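Local coordinates for RNA-binding protein Smaug (Drosophila melanogaster, PDB 1OXJ) that binds RNA, recognising it through its SAM domain, to which an all-helical PHAT domain is joined in this fragment, at residues A66-R71 and V87-N92; R71-L76 and F115-D120; M81-A86 and D120-T125; I93-M98 and L142-D147. All coordinates share one frame; numbering follows the deposited sequence.

Contact 1: A66-R71 and V87-N92; sequences ANILNR and VEELTN
Ile68, Leu69 and Arg71 on helix 49-77 face Glu89 and Leu90 on helix 83-91, the two short segments running nearly antiparallel (161° between their directions) with axes 10.8 Å apart at closest approach. That spacing leaves the backbones well separated, so the meeting is made by side-chain ends. Leu69 and Leu90 start off to one side, but each brings a methyl inward: CD2 of Leu69 touches CD2 of Leu90 at 3.9 Å, the two side chains crossing at about a right angle. Glu89 buries more surface in the contact than any other residue. Its chain bends about its CB-CG bond (chi2 -72°), which brings the carboxylate up to both Ile68 and Arg71. OE2 of Glu89 lies 3.8 Å from CG2 of Ile68, a purely van der Waals touch. NH1 of Arg71 comes to 3.3 Å from OE1 of Glu89, a salt bridge whose hydrogen bond is weak, being long and bent (N-H...O 128°). The guanidinium and carboxylate planes stand almost perpendicular, so the two-pronged, coplanar pairing of these groups is not formed. Phe115 and Val118 of helix 111-127 also touch Leu90. The chemistry is therefore graded, from a leucine pair within the PHAT core to a single-pronged ion pair at the margin, where electrostatic attraction probably counts for more than the bent hydrogen bond.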
loop_
_atom_site.group_PDB
_atom_site.type_symbol
_atom_site.label_atom_id
_atom_site.label_comp_id
_atom_site.label_asym_id
_atom_site.label_seq_id
_atom_site.Cartn_x
_atom_site.Cartn_y
_atom_site.Cartn_z
ATOM N N ALA A 66 2.002 -5.515 7.186
ATOM C CA ALA A 66 3.340 -5.558 7.776
ATOM C C ALA A 66 4.060 -6.873 7.483
ATOM O O ALA A 66 5.251 -6.883 7.152
ATOM C CB ALA A 66 3.260 -5.329 9.291
ATOM N N ASN A 67 3.342 -7.984 7.605
ATOM C CA ASN A 67 3.939 -9.293 7.335
ATOM C C ASN A 67 4.267 -9.425 5.844
ATOM O O ASN A 67 5.335 -9.914 5.468
ATOM C CB ASN A 67 2.986 -10.425 7.750
ATOM C CG ASN A 67 2.739 -10.468 9.253
ATOM O OD1 ASN A 67 3.654 -10.247 10.047
ATOM N ND2 ASN A 67 1.503 -10.771 9.647
ATOM N N ILE A 68 3.339 -8.992 4.994
ATOM C CA ILE A 68 3.551 -9.066 3.552
ATOM C C ILE A 68 4.785 -8.263 3.163
ATOM O O ILE A 68 5.654 -8.757 2.448
ATOM C CB ILE A 68 2.337 -8.521 2.778
ATOM C CG1 ILE A 68 1.153 -9.484 2.928
ATOM C CG2 ILE A 68 2.704 -8.320 1.313
ATOM C CD1 ILE A 68 -0.179 -8.897 2.504
ATOM N N LEU A 69 4.870 -7.024 3.637
ATOM C CA LEU A 69 6.023 -6.186 3.312
ATOM C C LEU A 69 7.307 -6.798 3.866
ATOM O O LEU A 69 8.346 -6.793 3.208
ATOM C CB LEU A 69 5.819 -4.769 3.858
ATOM C CG LEU A 69 4.703 -3.996 3.143
ATOM C CD1 LEU A 69 4.323 -2.735 3.936
ATOM C CD2 LEU A 69 5.175 -3.638 1.736
ATOM N N ASN A 70 7.227 -7.330 5.080
ATOM C CA ASN A 70 8.386 -7.953 5.707
ATOM C C ASN A 70 8.864 -9.108 4.831
ATOM O O ASN A 70 10.057 -9.249 4.555
ATOM C CB ASN A 70 8.006 -8.466 7.102
ATOM C CG ASN A 70 9.157 -9.145 7.808
ATOM O OD1 ASN A 70 10.201 -8.532 8.057
ATOM N ND2 ASN A 70 8.978 -10.424 8.135
ATOM N N ARG A 71 7.917 -9.929 4.396
ATOM C CA ARG A 71 8.209 -11.078 3.545
ATOM C C ARG A 71 8.850 -10.664 2.223
ATOM O O ARG A 71 9.844 -11.247 1.794
ATOM C CB ARG A 71 6.922 -11.850 3.252
ATOM C CG ARG A 71 7.135 -13.126 2.467
ATOM C CD ARG A 71 6.119 -13.255 1.352
ATOM N NE ARG A 71 4.746 -13.105 1.828
ATOM C CZ ARG A 71 3.687 -13.063 1.026
ATOM N NH1 ARG A 71 3.848 -13.161 -0.286
ATOM N NH2 ARG A 71 2.472 -12.918 1.533
ATOM N N VAL A 87 6.435 -6.202 -7.163
ATOM C CA VAL A 87 5.667 -5.045 -7.601
ATOM C C VAL A 87 4.167 -5.345 -7.601
ATOM O O VAL A 87 3.344 -4.453 -7.369
ATOM C CB VAL A 87 6.149 -4.564 -8.994
ATOM C CG1 VAL A 87 5.247 -3.466 -9.513
ATOM C CG2 VAL A 87 7.580 -4.042 -8.881
ATOM N N GLU A 88 3.807 -6.606 -7.832
ATOM C CA GLU A 88 2.400 -6.993 -7.825
ATOM C C GLU A 88 1.881 -6.850 -6.389
ATOM O O GLU A 88 0.789 -6.319 -6.159
ATOM C CB GLU A 88 2.237 -8.435 -8.301
ATOM C CG GLU A 88 0.788 -8.853 -8.508
ATOM C CD GLU A 88 0.647 -10.307 -8.914
ATOM O OE1 GLU A 88 1.355 -10.744 -9.851
ATOM O OE2 GLU A 88 -0.180 -11.013 -8.297
ATOM N N GLU A 89 2.664 -7.328 -5.427
ATOM C CA GLU A 89 2.279 -7.206 -4.020
ATOM C C GLU A 89 2.093 -5.727 -3.665
ATOM O O GLU A 89 1.077 -5.346 -3.082
ATOM C CB GLU A 89 3.355 -7.802 -3.104
ATOM C CG GLU A 89 3.510 -9.321 -3.189
ATOM C CD GLU A 89 2.351 -10.070 -2.556
ATOM O OE1 GLU A 89 2.390 -11.315 -2.542
ATOM O OE2 GLU A 89 1.400 -9.425 -2.069
ATOM N N LEU A 90 3.072 -4.894 -4.014
ATOM C CA LEU A 90 2.990 -3.469 -3.701
ATOM C C LEU A 90 1.738 -2.820 -4.270
ATOM O O LEU A 90 1.142 -1.941 -3.648
ATOM C CB LEU A 90 4.226 -2.722 -4.211
ATOM C CG LEU A 90 5.564 -3.095 -3.563
ATOM C CD1 LEU A 90 6.684 -2.332 -4.256
ATOM C CD2 LEU A 90 5.541 -2.777 -2.063
ATOM N N THR A 91 1.336 -3.267 -5.453
ATOM C CA THR A 91 0.156 -2.730 -6.121
ATOM C C THR A 91 -1.095 -2.794 -5.246
ATOM O O THR A 91 -1.953 -1.902 -5.299
ATOM C CB THR A 91 -0.107 -3.497 -7.428
ATOM O OG1 THR A 91 0.921 -3.167 -8.376
ATOM C CG2 THR A 91 -1.472 -3.150 -7.993
ATOM N N ASN A 92 -1.189 -3.845 -4.437
ATOM C CA ASN A 92 -2.345 -4.032 -3.574
ATOM C C ASN A 92 -2.198 -3.379 -2.210
ATOM O O ASN A 92 -3.045 -3.557 -1.338
ATOM C CB ASN A 92 -2.622 -5.524 -3.404
ATOM C CG ASN A 92 -2.919 -6.203 -4.724
ATOM O OD1 ASN A 92 -3.763 -5.738 -5.489
ATOM N ND2 ASN A 92 -2.232 -7.305 -5.000
#

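Contact 2: R71-L76 and F115-D120; sequences RVEQEL and FLKVID
Val118, the residue with the most surface buried here, meets Val72 and Glu73 of helix 49-77 from helix 111-127. The two segments run roughly parallel, 22° apart, with axes 9.6 Å from each other, and the backbones draw closest where CA of Glu73 lies 5.5 Å from CA of Val118. Both valines carry CG1 anti to the backbone N (chi1 169° in Val72, 168° in Val118), and these two methyls make the apolar touch, CG1 to CG1 at 3.8 Å, with the side chains crossing at about a right angle. The other methyl of Val118, CG2, sits 4.2 Å from CB of Glu73, so the valine packs against the aliphatic root of the glutamate as well as against Val72. This is helix packing within the PHAT domain, an all-helical unit. Leu90 of helix 83-91 also rests on Val118, bringing a third helix to the same spot. Glu73 stretches out beyond CB in an extended chain, and its OE1 comes 4.1 Å from CD of Lys117. That is a contact with the methylene part of the lysine, whose chain turns at its last torsion and carries the ammonium off. NZ of Lys117 ends 6.4 Å from OE1 of Glu73, too far for a salt bridge, though the opposite charges may still attract weakly. OE1 of Glu73 does form a salt bridge with Arg114, one residue before the 115-120 segment.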
loop_
_atom_site.group_PDB
_atom_site.type_symbol
_atom_site.label_atom_id
_atom_site.label_comp_id
_atom_site.label_asym_id
_atom_site.label_seq_id
_atom_site.Cartn_x
_atom_site.Cartn_y
_atom_site.Cartn_z
ATOM N N ARG A 71 7.917 -9.929 4.396
ATOM C CA ARG A 71 8.209 -11.078 3.545
ATOM C C ARG A 71 8.850 -10.664 2.223
ATOM O O ARG A 71 9.844 -11.247 1.794
ATOM C CB ARG A 71 6.922 -11.850 3.252
ATOM C CG ARG A 71 7.135 -13.126 2.467
ATOM C CD ARG A 71 6.119 -13.255 1.352
ATOM N NE ARG A 71 4.746 -13.105 1.828
ATOM C CZ ARG A 71 3.687 -13.063 1.026
ATOM N NH1 ARG A 71 3.848 -13.161 -0.286
ATOM N NH2 ARG A 71 2.472 -12.918 1.533
ATOM N N VAL A 72 8.266 -9.666 1.565
ATOM C CA VAL A 72 8.799 -9.196 0.291
ATOM C C VAL A 72 10.213 -8.679 0.478
ATOM O O VAL A 72 11.105 -8.977 -0.311
ATOM C CB VAL A 72 7.905 -8.082 -0.311
ATOM C CG1 VAL A 72 8.612 -7.421 -1.493
ATOM C CG2 VAL A 72 6.577 -8.679 -0.759
ATOM N N GLU A 73 10.421 -7.901 1.531
ATOM C CA GLU A 73 11.747 -7.373 1.810
ATOM C C GLU A 73 12.736 -8.536 1.883
ATOM O O GLU A 73 13.764 -8.545 1.211
ATOM C CB GLU A 73 11.749 -6.638 3.154
ATOM C CG GLU A 73 13.116 -6.106 3.554
ATOM C CD GLU A 73 13.116 -5.458 4.921
ATOM O OE1 GLU A 73 12.206 -4.645 5.196
ATOM O OE2 GLU A 73 14.029 -5.759 5.717
ATOM N N GLN A 74 12.395 -9.518 2.708
ATOM C CA GLN A 74 13.225 -10.694 2.929
ATOM C C GLN A 74 13.524 -11.497 1.666
ATOM O O GLN A 74 14.687 -11.741 1.340
ATOM C CB GLN A 74 12.549 -11.592 3.962
ATOM C CG GLN A 74 13.302 -12.854 4.293
ATOM C CD GLN A 74 12.497 -13.758 5.200
ATOM O OE1 GLN A 74 12.094 -13.354 6.295
ATOM N NE2 GLN A 74 12.250 -14.987 4.749
ATOM N N GLU A 75 12.475 -11.902 0.957
ATOM C CA GLU A 75 12.644 -12.696 -0.255
ATOM C C GLU A 75 13.325 -11.984 -1.416
ATOM O O GLU A 75 13.843 -12.632 -2.322
ATOM C CB GLU A 75 11.297 -13.257 -0.697
ATOM C CG GLU A 75 10.780 -14.340 0.233
ATOM C CD GLU A 75 9.470 -14.928 -0.234
ATOM O OE1 GLU A 75 9.382 -15.339 -1.414
ATOM O OE2 GLU A 75 8.526 -14.987 0.581
ATOM N N LEU A 76 13.318 -10.655 -1.412
ATOM C CA LEU A 76 13.998 -9.923 -2.475
ATOM C C LEU A 76 15.480 -9.895 -2.126
ATOM O O LEU A 76 16.344 -10.036 -2.994
ATOM C CB LEU A 76 13.467 -8.489 -2.589
ATOM C CG LEU A 76 12.136 -8.302 -3.326
ATOM C CD1 LEU A 76 11.710 -6.848 -3.234
ATOM C CD2 LEU A 76 12.283 -8.736 -4.782
ATOM N N PHE A 115 6.778 0.035 3.781
ATOM C CA PHE A 115 6.472 0.212 2.365
ATOM C C PHE A 115 7.607 0.955 1.664
ATOM O O PHE A 115 8.048 0.561 0.581
ATOM C CB PHE A 115 5.163 0.990 2.201
ATOM C CG PHE A 115 4.670 1.046 0.784
ATOM C CD1 PHE A 115 3.855 0.043 0.284
ATOM C CD2 PHE A 115 5.030 2.100 -0.049
ATOM C CE1 PHE A 115 3.392 0.083 -1.043
ATOM C CE2 PHE A 115 4.578 2.155 -1.375
ATOM C CZ PHE A 115 3.754 1.141 -1.868
ATOM N N LEU A 116 8.079 2.036 2.277
ATOM C CA LEU A 116 9.169 2.801 1.696
ATOM C C LEU A 116 10.466 1.994 1.686
ATOM O O LEU A 116 11.295 2.148 0.785
ATOM C CB LEU A 116 9.366 4.113 2.456
ATOM C CG LEU A 116 8.298 5.188 2.238
ATOM C CD1 LEU A 116 8.628 6.384 3.098
ATOM C CD2 LEU A 116 8.241 5.589 0.760
ATOM N N LYS A 117 10.639 1.127 2.680
ATOM C CA LYS A 117 11.838 0.287 2.746
ATOM C C LYS A 117 11.850 -0.672 1.557
ATOM O O LYS A 117 12.881 -0.857 0.909
ATOM C CB LYS A 117 11.872 -0.527 4.051
ATOM C CG LYS A 117 12.583 0.157 5.217
ATOM C CD LYS A 117 12.692 -0.791 6.417
ATOM C CE LYS A 117 13.567 -0.217 7.524
ATOM N NZ LYS A 117 12.952 0.975 8.167
ATOM N N VAL A 118 10.701 -1.284 1.283
ATOM C CA VAL A 118 10.579 -2.215 0.172
ATOM C C VAL A 118 10.800 -1.486 -1.151
ATOM O O VAL A 118 11.440 -2.020 -2.062
ATOM C CB VAL A 118 9.200 -2.895 0.163
ATOM C CG1 VAL A 118 8.988 -3.625 -1.160
ATOM C CG2 VAL A 118 9.100 -3.874 1.332
ATOM N N ILE A 119 10.282 -0.263 -1.260
ATOM C CA ILE A 119 10.479 0.508 -2.484
ATOM C C ILE A 119 11.973 0.699 -2.734
ATOM O O ILE A 119 12.435 0.584 -3.871
ATOM C CB ILE A 119 9.796 1.900 -2.409
ATOM C CG1 ILE A 119 8.272 1.750 -2.454
ATOM C CG2 ILE A 119 10.264 2.771 -3.571
ATOM C CD1 ILE A 119 7.740 1.143 -3.761
ATOM N N ASP A 120 12.735 0.977 -1.678
ATOM C CA ASP A 120 14.183 1.165 -1.826
ATOM C C ASP A 120 14.857 -0.112 -2.320
ATOM O O ASP A 120 15.699 -0.074 -3.223
ATOM C CB ASP A 120 14.829 1.586 -0.499
ATOM C CG ASP A 120 14.495 3.016 -0.107
ATOM O OD1 ASP A 120 14.232 3.837 -1.007
ATOM O OD2 ASP A 120 14.516 3.323 1.104
#

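Contact 3: M81-A86 and D120-T125; sequences MELSTA and DIVTNT
The carbonyl oxygen of Ile121 is gripped twice by Thr125, whose methyl in turn meets Leu83 across the contact. Within helix 111-127 the backbone N of Thr125 donates to O of Ile121 at 2.7 Å, and OG1 of Thr125 adds a second bond to the same O at 2.9 Å. The hydroxyl comes from above the carbonyl plane, 41° out of it. With OG1 held this way, beside the backbone N (chi1 -70°), CG2 is left to face helix 83-91. CD2 of Leu83 lies 3.6 Å from that CG2, and the leucine and threonine side chains lie alongside one another, pointing opposite ways. The same leucine methyl reaches the neighbouring turn more loosely, 4.3 Å from CG1 of Val122. One turn further along, CB of Ala86 comes within 4.2 Å of CG2 of Val122. Leu76 of helix 49-77 touches both Ala86 and Val122, and Leu142 of helix 136-150 also packs on Val122. Glu82 holds the N-cap position, so the touching residues Leu83 and Ala86 belong to the first turn of helix 83-91. This is apolar packing between helices that follow each other in the chain, as in all-helical domains such as PHAT.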
loop_
_atom_site.group_PDB
_atom_site.type_symbol
_atom_site.label_atom_id
_atom_site.label_comp_id
_atom_site.label_asym_id
_atom_site.label_seq_id
_atom_site.Cartn_x
_atom_site.Cartn_y
_atom_site.Cartn_z
ATOM N N MET A 81 12.482 -13.946 -4.511
ATOM C CA MET A 81 11.323 -13.333 -5.168
ATOM C C MET A 81 11.692 -12.503 -6.390
ATOM O O MET A 81 12.682 -11.776 -6.370
ATOM C CB MET A 81 10.571 -12.447 -4.162
ATOM C CG MET A 81 9.309 -11.764 -4.710
ATOM S SD MET A 81 8.394 -10.820 -3.431
ATOM C CE MET A 81 7.344 -12.143 -2.773
ATOM N N GLU A 82 10.898 -12.632 -7.452
ATOM C CA GLU A 82 11.102 -11.861 -8.679
ATOM C C GLU A 82 10.573 -10.444 -8.466
ATOM O O GLU A 82 9.658 -10.228 -7.661
ATOM C CB GLU A 82 10.344 -12.489 -9.849
ATOM C CG GLU A 82 10.952 -13.774 -10.348
ATOM C CD GLU A 82 12.247 -13.539 -11.093
ATOM O OE1 GLU A 82 13.076 -14.468 -11.139
ATOM O OE2 GLU A 82 12.425 -12.425 -11.636
ATOM N N LEU A 83 11.141 -9.483 -9.188
ATOM C CA LEU A 83 10.695 -8.101 -9.068
ATOM C C LEU A 83 9.247 -7.959 -9.496
ATOM O O LEU A 83 8.489 -7.186 -8.898
ATOM C CB LEU A 83 11.564 -7.173 -9.911
ATOM C CG LEU A 83 12.980 -6.937 -9.394
ATOM C CD1 LEU A 83 13.699 -5.964 -10.321
ATOM C CD2 LEU A 83 12.911 -6.380 -7.976
ATOM N N SER A 84 8.854 -8.697 -10.532
ATOM C CA SER A 84 7.475 -8.619 -11.004
ATOM C C SER A 84 6.533 -9.000 -9.868
ATOM O O SER A 84 5.486 -8.383 -9.691
ATOM C CB SER A 84 7.251 -9.543 -12.212
ATOM O OG SER A 84 7.394 -10.906 -11.858
ATOM N N THR A 85 6.913 -10.005 -9.085
ATOM C CA THR A 85 6.082 -10.439 -7.966
ATOM C C THR A 85 6.012 -9.369 -6.884
ATOM O O THR A 85 4.928 -9.048 -6.384
ATOM C CB THR A 85 6.629 -11.740 -7.320
ATOM O OG1 THR A 85 6.589 -12.805 -8.283
ATOM C CG2 THR A 85 5.796 -12.118 -6.090
ATOM N N ALA A 86 7.167 -8.825 -6.522
ATOM C CA ALA A 86 7.233 -7.789 -5.492
ATOM C C ALA A 86 6.390 -6.578 -5.887
ATOM O O ALA A 86 5.691 -5.995 -5.052
ATOM C CB ALA A 86 8.687 -7.363 -5.265
ATOM N N ASP A 120 12.735 0.977 -1.678
ATOM C CA ASP A 120 14.183 1.165 -1.826
ATOM C C ASP A 120 14.857 -0.112 -2.320
ATOM O O ASP A 120 15.699 -0.074 -3.223
ATOM C CB ASP A 120 14.829 1.586 -0.499
ATOM C CG ASP A 120 14.495 3.016 -0.107
ATOM O OD1 ASP A 120 14.232 3.837 -1.007
ATOM O OD2 ASP A 120 14.516 3.323 1.104
ATOM N N ILE A 121 14.487 -1.242 -1.722
ATOM C CA ILE A 121 15.054 -2.528 -2.116
ATOM C C ILE A 121 14.685 -2.847 -3.565
ATOM O O ILE A 121 15.538 -3.267 -4.347
ATOM C CB ILE A 121 14.544 -3.657 -1.211
ATOM C CG1 ILE A 121 14.979 -3.392 0.233
ATOM C CG2 ILE A 121 15.068 -4.999 -1.702
ATOM C CD1 ILE A 121 14.447 -4.386 1.228
ATOM N N VAL A 122 13.418 -2.640 -3.919
ATOM C CA VAL A 122 12.947 -2.902 -5.277
ATOM C C VAL A 122 13.687 -2.052 -6.305
ATOM O O VAL A 122 14.270 -2.580 -7.253
ATOM C CB VAL A 122 11.423 -2.630 -5.411
ATOM C CG1 VAL A 122 11.008 -2.629 -6.887
ATOM C CG2 VAL A 122 10.642 -3.693 -4.669
ATOM N N THR A 123 13.668 -0.735 -6.124
ATOM C CA THR A 123 14.338 0.143 -7.076
ATOM C C THR A 123 15.839 -0.127 -7.124
ATOM O O THR A 123 16.476 0.071 -8.159
ATOM C CB THR A 123 14.080 1.628 -6.741
ATOM O OG1 THR A 123 14.590 1.928 -5.439
ATOM C CG2 THR A 123 12.583 1.922 -6.771
ATOM N N ASN A 124 16.402 -0.591 -6.012
ATOM C CA ASN A 124 17.830 -0.899 -5.964
ATOM C C ASN A 124 18.146 -2.216 -6.668
ATOM O O ASN A 124 19.151 -2.328 -7.370
ATOM C CB ASN A 124 18.320 -0.970 -4.516
ATOM C CG ASN A 124 18.469 0.404 -3.880
ATOM O OD1 ASN A 124 18.806 0.519 -2.698
ATOM N ND2 ASN A 124 18.224 1.455 -4.661
ATOM N N THR A 125 17.293 -3.214 -6.461
ATOM C CA THR A 125 17.471 -4.515 -7.087
ATOM C C THR A 125 17.331 -4.328 -8.590
ATOM O O THR A 125 18.047 -4.945 -9.386
ATOM C CB THR A 125 16.402 -5.509 -6.603
ATOM O OG1 THR A 125 16.647 -5.834 -5.230
ATOM C CG2 THR A 125 16.424 -6.783 -7.439
#

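Contact 4: I93-M98 and L142-D147; sequences IVLTPM and LMWILD
Val94 packs its two methyls against Trp144 and Ile145 of helix 136-150, placing a turn of the loop after helix 83-91 against the helical bundle of the PHAT domain. The loop segment makes a type I beta turn from Ile93 to Thr96, and Val94, its second residue, points at the helix. The close-fitting part lies round this valine. Its CG1 occupies the position between the backbone N and the carbonyl carbon (chi1 70°) and approaches the six-membered part of the indole obliquely, 3.7 Å from CZ3 of Trp144. CG2 of Val94 turns to the neighbouring residue, 3.8 Å from O of Ile145, and also meets the CG2 methyl of that isoleucine. Both Val94 and Ile145 are buried, and Phe115 of helix 111-127 also touches Val94. The more open side is Leu95 and Trp144, each partly exposed and joined by a single touch: CD1 of Leu95 meets the indole at its edge, near the ring plane, 4.2 Å from CH2 of Trp144. Leu95 also leans on Leu12 and Ser16 of helix 10-16, so this looser side links the loop to the SAM region. The turn itself is tied by O of Ile93, which takes both the backbone N of Thr96 and its hydroxyl; OG1 of Thr96 lies 2.7 Å from that O, in the carbonyl plane and on a lone pair.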
loop_
_atom_site.group_PDB
_atom_site.type_symbol
_atom_site.label_atom_id
_atom_site.label_comp_id
_atom_site.label_asym_id
_atom_site.label_seq_id
_atom_site.Cartn_x
_atom_site.Cartn_y
_atom_site.Cartn_z
ATOM N N ILE A 93 -1.131 -2.612 -2.028
ATOM C CA ILE A 93 -0.906 -1.948 -0.747
ATOM C C ILE A 93 -0.804 -0.430 -0.900
ATOM O O ILE A 93 -1.224 0.329 -0.019
ATOM C CB ILE A 93 0.397 -2.477 -0.089
ATOM C CG1 ILE A 93 0.222 -3.953 0.287
ATOM C CG2 ILE A 93 0.754 -1.646 1.144
ATOM C CD1 ILE A 93 1.460 -4.566 0.925
ATOM N N VAL A 94 -0.281 0.005 -2.038
ATOM C CA VAL A 94 -0.063 1.430 -2.277
ATOM C C VAL A 94 -1.268 2.358 -2.075
ATOM O O VAL A 94 -1.102 3.508 -1.651
ATOM C CB VAL A 94 0.532 1.658 -3.679
ATOM C CG1 VAL A 94 -0.510 1.348 -4.756
ATOM C CG2 VAL A 94 1.078 3.079 -3.780
ATOM N N LEU A 95 -2.471 1.860 -2.339
ATOM C CA LEU A 95 -3.677 2.680 -2.180
ATOM C C LEU A 95 -4.375 2.513 -0.838
ATOM O O LEU A 95 -5.361 3.204 -0.562
ATOM C CB LEU A 95 -4.684 2.369 -3.289
ATOM C CG LEU A 95 -4.181 2.545 -4.722
ATOM C CD1 LEU A 95 -5.324 2.290 -5.695
ATOM C CD2 LEU A 95 -3.617 3.944 -4.908
ATOM N N THR A 96 -3.888 1.595 -0.008
ATOM C CA THR A 96 -4.508 1.367 1.302
ATOM C C THR A 96 -4.243 2.496 2.293
ATOM O O THR A 96 -3.233 3.190 2.202
ATOM C CB THR A 96 -4.006 0.051 1.944
ATOM O OG1 THR A 96 -2.608 0.162 2.241
ATOM C CG2 THR A 96 -4.228 -1.117 1.001
ATOM N N PRO A 97 -5.154 2.686 3.265
ATOM C CA PRO A 97 -5.018 3.730 4.283
ATOM C C PRO A 97 -3.773 3.488 5.121
ATOM O O PRO A 97 -3.612 2.417 5.717
ATOM C CB PRO A 97 -6.296 3.588 5.112
ATOM C CG PRO A 97 -7.282 3.003 4.138
ATOM C CD PRO A 97 -6.451 1.994 3.383
ATOM N N MET A 98 -2.886 4.477 5.148
ATOM C CA MET A 98 -1.653 4.382 5.910
ATOM C C MET A 98 -1.476 5.605 6.793
ATOM O O MET A 98 -1.669 6.737 6.357
ATOM C CB MET A 98 -0.437 4.271 4.978
ATOM C CG MET A 98 -0.357 2.988 4.154
ATOM S SD MET A 98 1.233 2.881 3.212
ATOM C CE MET A 98 0.629 2.614 1.541
ATOM N N LEU A 142 5.711 -0.282 -11.523
ATOM C CA LEU A 142 6.503 0.403 -10.506
ATOM C C LEU A 142 6.400 1.924 -10.622
ATOM O O LEU A 142 6.286 2.618 -9.615
ATOM C CB LEU A 142 7.975 -0.013 -10.601
ATOM C CG LEU A 142 8.907 0.678 -9.603
ATOM C CD1 LEU A 142 8.399 0.407 -8.174
ATOM C CD2 LEU A 142 10.335 0.169 -9.784
ATOM N N MET A 143 6.434 2.447 -11.842
ATOM C CA MET A 143 6.342 3.892 -12.021
ATOM C C MET A 143 4.978 4.372 -11.527
ATOM O O MET A 143 4.872 5.425 -10.908
ATOM C CB MET A 143 6.570 4.258 -13.489
ATOM C CG MET A 143 7.991 3.962 -13.980
ATOM S SD MET A 143 9.285 4.975 -13.200
ATOM C CE MET A 143 8.968 6.537 -14.031
ATOM N N TRP A 144 3.933 3.585 -11.776
ATOM C CA TRP A 144 2.599 3.939 -11.305
ATOM C C TRP A 144 2.588 3.916 -9.768
ATOM O O TRP A 144 1.980 4.769 -9.120
ATOM C CB TRP A 144 1.577 2.943 -11.835
ATOM C CG TRP A 144 0.211 3.136 -11.277
ATOM C CD1 TRP A 144 -0.719 4.067 -11.662
ATOM C CD2 TRP A 144 -0.383 2.388 -10.214
ATOM N NE1 TRP A 144 -1.857 3.938 -10.901
ATOM C CE2 TRP A 144 -1.677 2.916 -10.003
ATOM C CE3 TRP A 144 0.052 1.319 -9.415
ATOM C CZ2 TRP A 144 -2.543 2.411 -9.026
ATOM C CZ3 TRP A 144 -0.810 0.816 -8.443
ATOM C CH2 TRP A 144 -2.093 1.364 -8.258
ATOM N N ILE A 145 3.256 2.928 -9.185
ATOM C CA ILE A 145 3.319 2.838 -7.725
ATOM C C ILE A 145 3.995 4.085 -7.140
ATOM O O ILE A 145 3.487 4.700 -6.195
ATOM C CB ILE A 145 4.111 1.583 -7.284
ATOM C CG1 ILE A 145 3.303 0.320 -7.606
ATOM C CG2 ILE A 145 4.431 1.664 -5.776
ATOM C CD1 ILE A 145 4.101 -0.988 -7.401
ATOM N N LEU A 146 5.145 4.455 -7.690
ATOM C CA LEU A 146 5.852 5.632 -7.199
ATOM C C LEU A 146 4.922 6.825 -7.349
ATOM O O LEU A 146 4.842 7.685 -6.477
ATOM C CB LEU A 146 7.138 5.855 -7.999
ATOM C CG LEU A 146 8.173 4.732 -7.871
ATOM C CD1 LEU A 146 9.367 5.015 -8.766
ATOM C CD2 LEU A 146 8.610 4.606 -6.424
ATOM N N ASP A 147 4.205 6.838 -8.463
ATOM C CA ASP A 147 3.256 7.890 -8.790
ATOM C C ASP A 147 2.212 8.062 -7.683
ATOM O O ASP A 147 1.995 9.170 -7.193
ATOM C CB ASP A 147 2.591 7.543 -10.124
ATOM C CG ASP A 147 2.107 8.763 -10.871
ATOM O OD1 ASP A 147 2.809 9.797 -10.844
ATOM O OD2 ASP A 147 1.032 8.679 -11.502
#

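Overall arrangement
All four contacts belong to the PHAT domain. Along the chain the segments of contacts 1, 2 and 3 alternate pairwise, whereas contact 1 is complete before contact 4 begins. Contacts 1 and 2 share Arg71 on helix 49-77, contacts 2 and 3 share Asp120 on helix 111-127, and contacts 1 and 3 share helix 83-91. Centres of contacts 1 and 2, and of 2 and 3, are about 7 Å apart; contact 4, about 11 Å from contact 1 and 14 Å from the others, brings in helix 136-150. Leu90 touches both Val118 and Ile145, so the packing runs on between contacts. Helix 49-77 runs from the SAM domain into this bundle, consistent with one RNA-binding unit.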